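Local coordinates for myosin light chain 1 (Saccharomyces cerevisiae, PDB 1M45), which serves as a calmodulin-like light chain that binds IQ motifs of yeast myosins and IQG1, supporting actomyosin ring assembly and septum formation in cytokinesis, at residues Gln18-Lys23 with Ala55-Leu60; Gly34-Asn39 with Ala76-Lys81; Lys87-Phe92 with Arg106-Gly111; Gly98-Gly103 with Ile136-Phe141. All blocks are in the same frame, centred on the assembly; numbering follows the deposited sequence. Where two conformers were deposited one is given.

Interaction 1. Residues Gln18-Lys23 with Ala55-Leu60; sequences QGAIAK and ASSLTL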
loop_
_atom_site.group_PDB
_atom_site.type_symbol
_atom_site.label_atom_id
_atom_site.label_comp_id
_atom_site.label_asym_id
_atom_site.label_seq_id
_atom_site.Cartn_x
_atom_site.Cartn_y
_atom_site.Cartn_z
ATOM N N GLN A 18 -5.428 14.685 20.656
ATOM C CA GLN A 18 -6.291 15.722 20.083
ATOM C C GLN A 18 -7.730 15.226 19.812
ATOM O O GLN A 18 -8.635 16.054 19.621
ATOM C CB GLN A 18 -5.679 16.280 18.783
ATOM C CG GLN A 18 -4.355 17.044 18.968
ATOM C CD GLN A 18 -4.518 18.273 19.840
ATOM O OE1 GLN A 18 -5.325 19.165 19.531
ATOM N NE2 GLN A 18 -3.737 18.342 20.924
ATOM N N GLY A 19 -7.925 13.893 19.789
ATOM C CA GLY A 19 -9.192 13.259 19.443
ATOM C C GLY A 19 -9.439 13.420 17.940
ATOM O O GLY A 19 -10.562 13.230 17.426
ATOM N N ALA A 20 -8.366 13.741 17.224
ATOM C CA ALA A 20 -8.428 13.951 15.790
ATOM C C ALA A 20 -7.046 13.738 15.191
ATOM O O ALA A 20 -6.035 13.851 15.889
ATOM C CB ALA A 20 -8.883 15.407 15.516
ATOM N N ILE A 21 -6.995 13.472 13.892
ATOM C CA ILE A 21 -5.722 13.324 13.199
ATOM C C ILE A 21 -5.621 14.283 12.027
ATOM O O ILE A 21 -6.637 14.745 11.486
ATOM C CB ILE A 21 -5.516 11.863 12.694
ATOM C CG1 ILE A 21 -6.607 11.439 11.693
ATOM C CG2 ILE A 21 -5.528 10.843 13.838
ATOM C CD1 ILE A 21 -6.303 10.159 10.953
ATOM N N ALA A 22 -4.389 14.509 11.601
ATOM C CA ALA A 22 -4.124 15.401 10.487
ATOM C C ALA A 22 -4.915 14.956 9.262
ATOM O O ALA A 22 -4.958 13.774 8.964
ATOM C CB ALA A 22 -2.644 15.415 10.182
ATOM N N LYS A 23 -5.535 15.903 8.557
ATOM C CA LYS A 23 -6.270 15.578 7.340
ATOM C C LYS A 23 -5.350 14.918 6.302
ATOM O O LYS A 23 -5.756 14.000 5.559
ATOM C CB LYS A 23 -6.906 16.861 6.785
ATOM C CG LYS A 23 -8.050 16.618 5.904
ATOM C CD LYS A 23 -8.912 17.877 5.757
ATOM C CE LYS A 23 -8.069 19.090 5.405
ATOM N NZ LYS A 23 -8.930 20.322 5.239
ATOM N N ALA A 55 -11.388 22.761 9.090
ATOM C CA ALA A 55 -10.374 22.240 10.019
ATOM C C ALA A 55 -9.244 21.480 9.318
ATOM O O ALA A 55 -9.427 20.927 8.230
ATOM C CB ALA A 55 -11.026 21.334 11.078
ATOM N N SER A 56 -8.081 21.473 9.960
ATOM C CA SER A 56 -6.892 20.766 9.478
ATOM C C SER A 56 -6.859 19.299 9.938
ATOM O O SER A 56 -5.866 18.576 9.685
ATOM C CB SER A 56 -5.645 21.469 10.003
ATOM O OG SER A 56 -5.537 22.787 9.502
ATOM N N SER A 57 -7.918 18.857 10.618
ATOM C CA SER A 57 -7.938 17.519 11.185
ATOM C C SER A 57 -9.295 16.878 11.048
ATOM O O SER A 57 -10.274 17.557 10.762
ATOM C CB SER A 57 -7.515 17.547 12.650
ATOM O OG SER A 57 -8.378 18.406 13.378
ATOM N N LEU A 58 -9.340 15.561 11.243
ATOM C CA LEU A 58 -10.564 14.782 11.160
ATOM C C LEU A 58 -10.707 13.926 12.411
ATOM O O LEU A 58 -9.729 13.335 12.879
ATOM C CB LEU A 58 -10.540 13.849 9.919
ATOM C CG LEU A 58 -10.370 14.469 8.537
ATOM C CD1 LEU A 58 -10.091 13.397 7.482
ATOM C CD2 LEU A 58 -11.612 15.308 8.198
ATOM N N THR A 59 -11.922 13.855 12.953
ATOM C CA THR A 59 -12.210 12.971 14.078
ATOM C C THR A 59 -12.419 11.547 13.583
ATOM O O THR A 59 -12.636 11.322 12.376
ATOM C CB THR A 59 -13.474 13.404 14.874
ATOM O OG1 THR A 59 -14.642 13.246 14.060
ATOM C CG2 THR A 59 -13.419 14.851 15.282
ATOM N N LEU A 60 -12.367 10.580 14.502
ATOM C CA LEU A 60 -12.580 9.193 14.129
ATOM C C LEU A 60 -13.980 9.033 13.573
ATOM O O LEU A 60 -14.208 8.311 12.598
ATOM C CB LEU A 60 -12.352 8.254 15.318
ATOM C CG LEU A 60 -12.506 6.766 15.056
ATOM C CD1 LEU A 60 -11.645 6.314 13.869
ATOM C CD2 LEU A 60 -12.131 6.036 16.315
HETATM O O HOH W 1 -11.895 10.948 17.310
#
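I21 and L58 face each other as an antiparallel hydrogen-bonded pair, their side chains together on the buried face of a two-stranded ribbon, a place that suits branched, wholly apolar residues. L58 N donates to I21 O at 2.8 Å, and I21 N donates to L58 O at 2.9 Å. A20 CA comes to 3.2 Å of that same oxygen, L58 O, as a CH...O contact. The small methyl of A20 lets the CA come this close, and its CB touches both L58 O and S57 OG across the ribbon.

At one end, K23 N bonds S56 O at 2.9 Å. CG of K23 is anti to the backbone N (chi1 -158°) and passes L58 CG at 4.1 Å. A bend at chi3 (50°) turns the chain, and NZ bonds A55 O at 3.1 Å. An alanine at K23 would probably leave A55 O without this ammonium partner and L58 with less apolar cover, though the backbone bond to S56 could remain. At the other end, beyond the paired strands, a water bridges G19 O and L60 N. G19 has the positive phi that glycine accepts readily.

This short two-stranded ribbon is characteristic of paired EF-hand loops. D14, an inferred calcium ligand, holds G19 N. On the buried face I21 packs on F10 and F13 of helix 10-13 and Y29 of helix 26-32, while both I21 and L58 reach I63 of helix 60-69.

Interaction 2. Residues Gly34-Asn39 with Ala76-Lys81; sequences GYNPTN and ATTKAK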
loop_
_atom_site.group_PDB
_atom_site.type_symbol
_atom_site.label_atom_id
_atom_site.label_comp_id
_atom_site.label_asym_id
_atom_site.label_seq_id
_atom_site.Cartn_x
_atom_site.Cartn_y
_atom_site.Cartn_z
ATOM N N GLY A 34 -6.449 -1.303 6.353
ATOM C CA GLY A 34 -6.661 -2.397 5.392
ATOM C C GLY A 34 -6.974 -2.035 3.947
ATOM O O GLY A 34 -7.108 -2.951 3.118
ATOM N N TYR A 35 -7.154 -0.761 3.648
ATOM C CA TYR A 35 -7.420 -0.345 2.262
ATOM C C TYR A 35 -6.124 -0.013 1.506
ATOM O O TYR A 35 -5.041 0.119 2.105
ATOM C CB TYR A 35 -8.391 0.839 2.246
ATOM C CG TYR A 35 -9.692 0.539 2.926
ATOM C CD1 TYR A 35 -10.063 1.222 4.086
ATOM C CD2 TYR A 35 -10.584 -0.381 2.377
ATOM C CE1 TYR A 35 -11.303 0.988 4.680
ATOM C CE2 TYR A 35 -11.810 -0.627 2.974
ATOM C CZ TYR A 35 -12.149 0.055 4.117
ATOM O OH TYR A 35 -13.356 -0.208 4.681
ATOM N N ASN A 36 -6.214 0.119 0.183
ATOM C CA ASN A 36 -5.051 0.432 -0.633
ATOM C C ASN A 36 -5.385 1.510 -1.630
ATOM O O ASN A 36 -5.212 1.296 -2.837
ATOM C CB ASN A 36 -4.525 -0.824 -1.340
ATOM C CG ASN A 36 -4.253 -1.945 -0.362
ATOM O OD1 ASN A 36 -3.288 -1.888 0.401
ATOM N ND2 ASN A 36 -5.068 -2.992 -0.417
ATOM N N PRO A 37 -5.812 2.669 -1.148
ATOM C CA PRO A 37 -6.229 3.749 -2.057
ATOM C C PRO A 37 -5.088 4.419 -2.803
ATOM O O PRO A 37 -3.947 4.454 -2.321
ATOM C CB PRO A 37 -6.907 4.737 -1.105
ATOM C CG PRO A 37 -6.088 4.612 0.151
ATOM C CD PRO A 37 -5.932 3.082 0.267
ATOM N N THR A 38 -5.385 4.918 -4.008
ATOM C CA THR A 38 -4.449 5.794 -4.690
ATOM C C THR A 38 -4.589 7.137 -3.988
ATOM O O THR A 38 -5.633 7.426 -3.356
ATOM C CB THR A 38 -4.817 6.019 -6.170
ATOM O OG1 THR A 38 -6.155 6.540 -6.219
ATOM C CG2 THR A 38 -4.832 4.698 -6.930
ATOM N N ASN A 39 -3.557 7.975 -4.100
ATOM C CA ASN A 39 -3.630 9.324 -3.535
ATOM C C ASN A 39 -4.851 10.072 -4.104
ATOM O O ASN A 39 -5.545 10.811 -3.398
ATOM C CB ASN A 39 -2.328 10.104 -3.806
ATOM C CG ASN A 39 -1.080 9.483 -3.104
ATOM O OD1 ASN A 39 -1.193 8.607 -2.239
ATOM N ND2 ASN A 39 0.110 9.951 -3.488
ATOM N N ALA A 76 -13.075 -1.912 -3.119
ATOM C CA ALA A 76 -12.521 -2.218 -4.451
ATOM C C ALA A 76 -10.996 -2.147 -4.496
ATOM O O ALA A 76 -10.388 -2.751 -5.384
ATOM C CB ALA A 76 -13.113 -1.286 -5.502
ATOM N N THR A 77 -10.373 -1.449 -3.534
ATOM C CA THR A 77 -8.902 -1.375 -3.500
ATOM C C THR A 77 -8.272 -2.579 -2.798
ATOM O O THR A 77 -7.049 -2.651 -2.729
ATOM C CB THR A 77 -8.383 -0.076 -2.828
ATOM O OG1 THR A 77 -8.603 -0.158 -1.424
ATOM C CG2 THR A 77 -9.155 1.188 -3.346
ATOM N N THR A 78 -9.088 -3.525 -2.325
ATOM C CA THR A 78 -8.553 -4.702 -1.616
ATOM C C THR A 78 -8.763 -5.996 -2.378
ATOM O O THR A 78 -8.634 -7.072 -1.817
ATOM C CB THR A 78 -9.158 -4.857 -0.218
ATOM O OG1 THR A 78 -10.539 -5.233 -0.321
ATOM C CG2 THR A 78 -9.084 -3.517 0.568
ATOM N N LYS A 79 -9.082 -5.868 -3.659
ATOM C CA LYS A 79 -9.403 -7.064 -4.435
ATOM C C LYS A 79 -8.325 -7.535 -5.381
ATOM O O LYS A 79 -8.620 -8.344 -6.274
ATOM C CB LYS A 79 -10.686 -6.801 -5.210
ATOM C CG LYS A 79 -11.868 -6.530 -4.280
ATOM C CD LYS A 79 -13.138 -6.215 -5.075
ATOM C CE LYS A 79 -14.314 -6.104 -4.098
ATOM N NZ LYS A 79 -15.565 -5.625 -4.759
ATOM N N ALA A 80 -7.100 -7.042 -5.242
ATOM C CA ALA A 80 -6.034 -7.483 -6.147
ATOM C C ALA A 80 -5.677 -8.929 -5.968
ATOM O O ALA A 80 -5.757 -9.459 -4.853
ATOM C CB ALA A 80 -4.762 -6.618 -5.967
ATOM N N LYS A 81 -5.257 -9.570 -7.060
ATOM C CA LYS A 81 -4.912 -10.982 -7.020
ATOM C C LYS A 81 -3.494 -11.180 -7.531
ATOM O O LYS A 81 -2.997 -10.380 -8.324
ATOM C CB LYS A 81 -5.892 -11.783 -7.890
ATOM C CG LYS A 81 -7.329 -11.692 -7.414
ATOM C CD LYS A 81 -8.206 -12.645 -8.234
ATOM C CE LYS A 81 -9.586 -12.761 -7.623
ATOM N NZ LYS A 81 -10.365 -13.860 -8.301
#
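N36 reaches T77 with both its backbone and its side chain. Followed outward, N36 CB lies 3.4 Å from T77 O, CG stays close to the same oxygen, and ND2 donates to it at 3.1 Å. T77 O is in the amide plane of N36, while ND2 stands 36° out of the carbonyl plane of T77. The other branch, N36 OD1, accepts from a basic side chain of the bound peptide. An amide suits this site because one planar group donates to the linker and accepts from the IQ peptide.

T77 answers through its hydroxyl. With OG1 between the backbone N and the carbonyl carbon (chi1 73°), it accepts from N36 N at 2.9 Å in a nearly straight bond, 168° at the hydrogen, and also bonds L74 O. Each residue thus grips the other's backbone.

The contact ties the turn between two N-terminal helices to the linker leading into the C-terminal half. Helix 26-32 ends in a Schellman motif at G34, whose positive phi favours glycine, and T38 caps helix 39-47 through its hydroxyl.

T77 CG2 packs against P37 CA at 4.1 Å and also touches L41. An alanine at T77 would probably leave N36 N and L74 O without their hydroxyl partner and open a gap beside P37 and L41. Next along, T78 CG2 sits 3.3 Å from G34 O and 3.9 Å from Y35 CD2, while T78 OG1 is bonded to D75 O. The Y35 ring runs obliquely past this methyl, and Y35 OH bonds R4 N.

Interaction 3. Residues Lys87-Phe92 with Arg106-Gly111; sequences KAFQVF and RYMLTG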
loop_
_atom_site.group_PDB
_atom_site.type_symbol
_atom_site.label_atom_id
_atom_site.label_comp_id
_atom_site.label_asym_id
_atom_site.label_seq_id
_atom_site.Cartn_x
_atom_site.Cartn_y
_atom_site.Cartn_z
ATOM N N LYS A 87 2.527 -11.313 -14.883
ATOM C CA LYS A 87 3.014 -10.897 -16.197
ATOM C C LYS A 87 4.000 -9.732 -16.125
ATOM O O LYS A 87 5.000 -9.705 -16.855
ATOM C CB LYS A 87 1.836 -10.552 -17.111
ATOM C CG LYS A 87 1.154 -11.794 -17.656
ATOM C CD LYS A 87 0.071 -11.444 -18.663
ATOM C CE LYS A 87 -0.530 -12.702 -19.277
ATOM N NZ LYS A 87 -1.224 -13.582 -18.275
ATOM N N ALA A 88 3.730 -8.778 -15.229
ATOM C CA ALA A 88 4.646 -7.643 -15.031
ATOM C C ALA A 88 6.035 -8.092 -14.554
ATOM O O ALA A 88 7.069 -7.548 -15.001
ATOM C CB ALA A 88 4.051 -6.580 -14.062
ATOM N N PHE A 89 6.063 -9.058 -13.633
ATOM C CA PHE A 89 7.335 -9.594 -13.150
ATOM C C PHE A 89 7.986 -10.455 -14.255
ATOM O O PHE A 89 9.205 -10.523 -14.343
ATOM C CB PHE A 89 7.146 -10.425 -11.880
ATOM C CG PHE A 89 7.061 -9.600 -10.637
ATOM C CD1 PHE A 89 5.838 -9.166 -10.146
ATOM C CD2 PHE A 89 8.230 -9.174 -10.013
ATOM C CE1 PHE A 89 5.778 -8.391 -8.997
ATOM C CE2 PHE A 89 8.184 -8.388 -8.868
ATOM C CZ PHE A 89 6.944 -7.995 -8.361
ATOM N N GLN A 90 7.168 -11.127 -15.056
ATOM C CA GLN A 90 7.726 -12.001 -16.083
ATOM C C GLN A 90 8.540 -11.181 -17.070
ATOM O O GLN A 90 9.460 -11.684 -17.687
ATOM C CB GLN A 90 6.658 -12.847 -16.759
ATOM C CG GLN A 90 6.202 -13.968 -15.844
ATOM C CD GLN A 90 5.105 -14.844 -16.443
ATOM O OE1 GLN A 90 4.762 -15.885 -15.871
ATOM N NE2 GLN A 90 4.557 -14.433 -17.584
ATOM N N VAL A 91 8.222 -9.898 -17.161
ATOM C CA VAL A 91 8.982 -8.989 -18.018
ATOM C C VAL A 91 10.450 -8.902 -17.580
ATOM O O VAL A 91 11.363 -8.744 -18.413
ATOM C CB VAL A 91 8.322 -7.624 -18.066
ATOM C CG1 VAL A 91 9.254 -6.588 -18.694
ATOM C CG2 VAL A 91 7.005 -7.704 -18.822
ATOM N N PHE A 92 10.683 -9.060 -16.282
ATOM C CA PHE A 92 12.012 -8.982 -15.712
ATOM C C PHE A 92 12.553 -10.348 -15.320
ATOM O O PHE A 92 13.544 -10.457 -14.633
ATOM C CB PHE A 92 11.990 -8.046 -14.499
ATOM C CG PHE A 92 11.559 -6.653 -14.854
ATOM C CD1 PHE A 92 10.204 -6.349 -15.026
ATOM C CD2 PHE A 92 12.502 -5.645 -15.020
ATOM C CE1 PHE A 92 9.799 -5.053 -15.391
ATOM C CE2 PHE A 92 12.110 -4.356 -15.369
ATOM C CZ PHE A 92 10.754 -4.056 -15.560
ATOM N N ARG A 106 13.820 -3.161 -7.439
ATOM C CA ARG A 106 13.926 -1.726 -7.138
ATOM C C ARG A 106 13.686 -0.882 -8.378
ATOM O O ARG A 106 13.010 0.177 -8.314
ATOM C CB ARG A 106 15.269 -1.403 -6.497
ATOM C CG ARG A 106 15.392 0.042 -6.077
ATOM C CD ARG A 106 16.635 0.288 -5.229
ATOM N NE ARG A 106 16.472 -0.385 -3.933
ATOM C CZ ARG A 106 16.057 0.206 -2.824
ATOM N NH1 ARG A 106 15.743 1.497 -2.804
ATOM N NH2 ARG A 106 15.908 -0.515 -1.716
ATOM N N TYR A 107 14.272 -1.308 -9.507
ATOM C CA TYR A 107 14.060 -0.644 -10.773
ATOM C C TYR A 107 12.583 -0.540 -11.134
ATOM O O TYR A 107 12.096 0.543 -11.481
ATOM C CB TYR A 107 14.830 -1.363 -11.864
ATOM C CG TYR A 107 14.566 -0.842 -13.276
ATOM C CD1 TYR A 107 15.350 0.166 -13.820
ATOM C CD2 TYR A 107 13.574 -1.403 -14.064
ATOM C CE1 TYR A 107 15.118 0.622 -15.141
ATOM C CE2 TYR A 107 13.328 -0.953 -15.366
ATOM C CZ TYR A 107 14.105 0.036 -15.875
ATOM O OH TYR A 107 13.879 0.451 -17.141
ATOM N N MET A 108 11.877 -1.662 -11.035
ATOM C CA MET A 108 10.452 -1.699 -11.331
ATOM C C MET A 108 9.678 -0.706 -10.476
ATOM O O MET A 108 8.853 0.043 -10.984
ATOM C CB MET A 108 9.872 -3.098 -11.088
ATOM C CG MET A 108 10.388 -4.213 -12.015
ATOM S SD MET A 108 9.743 -5.822 -11.446
ATOM C CE MET A 108 8.027 -5.686 -11.902
ATOM N N LEU A 109 9.938 -0.721 -9.173
ATOM C CA LEU A 109 9.181 0.073 -8.240
ATOM C C LEU A 109 9.511 1.558 -8.168
ATOM O O LEU A 109 8.630 2.345 -7.894
ATOM C CB LEU A 109 9.268 -0.532 -6.835
ATOM C CG LEU A 109 8.742 -1.974 -6.810
ATOM C CD1 LEU A 109 8.852 -2.463 -5.400
ATOM C CD2 LEU A 109 7.260 -2.037 -7.247
ATOM N N THR A 110 10.767 1.911 -8.424
ATOM C CA THR A 110 11.174 3.308 -8.367
ATOM C C THR A 110 11.293 3.982 -9.711
ATOM O O THR A 110 11.300 5.208 -9.780
ATOM C CB THR A 110 12.512 3.485 -7.657
ATOM O OG1 THR A 110 13.550 2.872 -8.430
ATOM C CG2 THR A 110 12.515 2.849 -6.275
ATOM N N GLY A 111 11.443 3.200 -10.759
ATOM C CA GLY A 111 11.612 3.776 -12.096
ATOM C C GLY A 111 10.397 3.735 -12.995
ATOM O O GLY A 111 10.394 4.367 -14.045
#
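In the helix that sets Y107 and M108 against F89 and F92, R106 O is gripped twice by T110: T110 N and T110 OG1 each lie 2.8 Å from it. The hydroxyl stands above the carbonyl plane, 42° out of it. Threonine can do this because its short side chain folds back one turn.

The contact itself is apolar and centres on M108, described in one of its two deposited conformers. M108 CG lies over the middle of the F92 ring, 3.5 Å from its centroid. A bend at chi3 (72°) brings CE over the F89 ring, 4.0 Å from that centroid and offset toward the rim. Both are CH-pi contacts; SD makes Met-aromatic ones with both rings, over the face of F92 and obliquely beside F89, a span that suits an unbranched thioether. F92 also meets Y107 rim to rim, F92 CE2 to Y107 CD2 at 3.5 Å, and A88 O sits in plane at the F92 edge.

The two helices flank an EF-hand loop of inferred calcium ligands. Helix 102-111 is pinned to helix 118-125 by salt bridges of R106 with D118 and D122, while F89 packs on helix 138-146 and on the bound peptide.

Interaction 4. Residues Gly98-Gly103 with Ile136-Phe141; sequences GKVSVG and IDYKKF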
loop_
_atom_site.group_PDB
_atom_site.type_symbol
_atom_site.label_atom_id
_atom_site.label_comp_id
_atom_site.label_asym_id
_atom_site.label_seq_id
_atom_site.Cartn_x
_atom_site.Cartn_y
_atom_site.Cartn_z
ATOM N N GLY A 98 10.729 -17.619 -12.099
ATOM C CA GLY A 98 9.850 -17.224 -11.003
ATOM C C GLY A 98 10.583 -16.302 -10.051
ATOM O O GLY A 98 10.103 -16.001 -8.991
ATOM N N LYS A 99 11.759 -15.848 -10.451
ATOM C CA LYS A 99 12.551 -14.976 -9.618
ATOM C C LYS A 99 12.958 -13.701 -10.329
ATOM O O LYS A 99 13.089 -13.654 -11.559
ATOM C CB LYS A 99 13.816 -15.709 -9.126
ATOM C CG LYS A 99 13.503 -16.902 -8.222
ATOM C CD LYS A 99 14.753 -17.517 -7.660
ATOM C CE LYS A 99 14.425 -18.556 -6.601
ATOM N NZ LYS A 99 13.670 -19.694 -7.142
ATOM N N VAL A 100 13.163 -12.660 -9.531
ATOM C CA VAL A 100 13.641 -11.380 -10.020
ATOM C C VAL A 100 14.754 -10.907 -9.095
ATOM O O VAL A 100 14.711 -11.149 -7.892
ATOM C CB VAL A 100 12.471 -10.381 -10.098
ATOM C CG1 VAL A 100 12.938 -8.950 -10.316
ATOM C CG2 VAL A 100 11.530 -10.799 -11.231
ATOM N N SER A 101 15.759 -10.239 -9.664
ATOM C CA SER A 101 16.843 -9.706 -8.854
ATOM C C SER A 101 16.304 -8.554 -8.016
ATOM O O SER A 101 15.358 -7.851 -8.442
ATOM C CB SER A 101 18.012 -9.234 -9.705
ATOM O OG SER A 101 17.643 -8.106 -10.471
ATOM N N VAL A 102 16.883 -8.387 -6.827
ATOM C CA VAL A 102 16.474 -7.283 -5.956
ATOM C C VAL A 102 16.702 -5.945 -6.660
ATOM O O VAL A 102 15.919 -5.001 -6.494
ATOM C CB VAL A 102 17.128 -7.367 -4.568
ATOM C CG1 VAL A 102 18.637 -7.241 -4.648
ATOM C CG2 VAL A 102 16.569 -6.279 -3.673
ATOM N N GLY A 103 17.768 -5.867 -7.458
ATOM C CA GLY A 103 18.011 -4.650 -8.226
ATOM C C GLY A 103 16.919 -4.380 -9.260
ATOM O O GLY A 103 16.498 -3.236 -9.431
ATOM N N ILE A 136 14.663 -12.727 -5.668
ATOM C CA ILE A 136 13.453 -12.814 -4.856
ATOM C C ILE A 136 12.438 -13.645 -5.610
ATOM O O ILE A 136 12.276 -13.461 -6.812
ATOM C CB ILE A 136 12.888 -11.375 -4.660
ATOM C CG1 ILE A 136 13.787 -10.572 -3.739
ATOM C CG2 ILE A 136 11.459 -11.401 -4.045
ATOM C CD1 ILE A 136 13.534 -9.049 -3.843
ATOM N N ASP A 137 11.747 -14.545 -4.898
ATOM C CA ASP A 137 10.654 -15.334 -5.477
ATOM C C ASP A 137 9.468 -14.372 -5.573
ATOM O O ASP A 137 8.925 -13.978 -4.551
ATOM C CB ASP A 137 10.304 -16.512 -4.546
ATOM C CG ASP A 137 9.237 -17.402 -5.130
ATOM O OD1 ASP A 137 8.171 -16.883 -5.475
ATOM O OD2 ASP A 137 9.390 -18.631 -5.338
ATOM N N TYR A 138 9.105 -13.961 -6.784
ATOM C CA TYR A 138 8.120 -12.876 -6.880
ATOM C C TYR A 138 6.701 -13.291 -6.569
ATOM O O TYR A 138 5.947 -12.493 -6.039
ATOM C CB TYR A 138 8.185 -12.120 -8.180
ATOM C CG TYR A 138 8.180 -12.897 -9.470
ATOM C CD1 TYR A 138 6.987 -13.387 -10.005
ATOM C CD2 TYR A 138 9.347 -13.017 -10.229
ATOM C CE1 TYR A 138 6.966 -14.028 -11.241
ATOM C CE2 TYR A 138 9.335 -13.660 -11.458
ATOM C CZ TYR A 138 8.145 -14.162 -11.959
ATOM O OH TYR A 138 8.157 -14.801 -13.172
ATOM N N LYS A 139 6.346 -14.539 -6.852
ATOM C CA LYS A 139 5.010 -14.979 -6.428
ATOM C C LYS A 139 4.857 -14.942 -4.909
ATOM O O LYS A 139 3.782 -14.570 -4.408
ATOM C CB LYS A 139 4.700 -16.386 -6.935
ATOM C CG LYS A 139 4.287 -16.415 -8.392
ATOM C CD LYS A 139 3.855 -17.825 -8.781
ATOM C CE LYS A 139 3.329 -17.859 -10.173
ATOM N NZ LYS A 139 2.129 -17.021 -10.327
ATOM N N LYS A 140 5.897 -15.363 -4.194
ATOM C CA LYS A 140 5.864 -15.314 -2.739
ATOM C C LYS A 140 5.834 -13.869 -2.257
ATOM O O LYS A 140 5.111 -13.525 -1.310
ATOM C CB LYS A 140 7.049 -16.081 -2.143
ATOM C CG LYS A 140 7.082 -16.013 -0.640
ATOM C CD LYS A 140 8.290 -16.774 -0.056
ATOM C CE LYS A 140 8.098 -17.018 1.452
ATOM N NZ LYS A 140 7.961 -15.751 2.256
ATOM N N PHE A 141 6.599 -13.017 -2.928
ATOM C CA PHE A 141 6.620 -11.610 -2.605
ATOM C C PHE A 141 5.229 -11.016 -2.784
ATOM O O PHE A 141 4.731 -10.335 -1.885
ATOM C CB PHE A 141 7.655 -10.896 -3.485
ATOM C CG PHE A 141 7.529 -9.399 -3.470
ATOM C CD1 PHE A 141 7.990 -8.667 -2.377
ATOM C CD2 PHE A 141 6.976 -8.727 -4.563
ATOM C CE1 PHE A 141 7.870 -7.250 -2.372
ATOM C CE2 PHE A 141 6.836 -7.332 -4.569
ATOM C CZ PHE A 141 7.287 -6.592 -3.469
HETATM O O HOH W 2 7.589 -16.787 -8.403
#
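I136, Y138 and G98 lose most surface here. I136 forms an antiparallel hydrogen-bonded pair with V100: I136 N to V100 O at 2.7 Å and V100 N to I136 O at 3.0 Å. Its side chain, long enough to reach past the strand, ends with CD1 4.0 Å from V102 CB, at the start of the next helix. The buried face of the ribbon suits such branched aliphatics.

G98 O accepts from Y138 N at 3.2 Å and takes a water at 2.7 Å, which also donates to D137 OD1 and accepts from K139 N. With this the ribbon joins two EF-hand loops in the usual antiparallel way; K99, on its other face with D137, belongs to an inferred calcium site. D137 then caps helix 138-146, its OD1 accepting from K140 N.

Y138 CG lies between the backbone N and the carbonyl carbon (chi1 50°), the crowded position, and the ring lies back over the G98 peptide, with G98 O 3.3 Å above the plane near the rim. A side chain at G98 would be jammed at its positive phi. V100 CG2, in one of two deposited conformers, approaches the same ring obliquely. At the far end, Y138 OH bonds D93 OD2, an inferred calcium ligand that also receives G98 N.

How the interactions relate
From the N terminus, interaction 1 closes the chain from strand 20-22 to strand 57-59. Residues 34-39 lie inside that loop but pair with 76-81 beyond it, so interaction 2 crosses interaction 1 and fastens the N-terminal half to the linker. Interactions 3 and 4 open after both have closed, and they cross each other: residues 98-103 fall between the segments of interaction 3, while 136-141 lie past it. Interaction 3 joins the helices on both sides of one EF-hand loop, and interaction 4 ties that loop to the next. These two touch through F89, packed on Y138, V100 and F141, and through Q90, which meets Y138; interaction 1 lies about 37 Å from interaction 3, centre to centre.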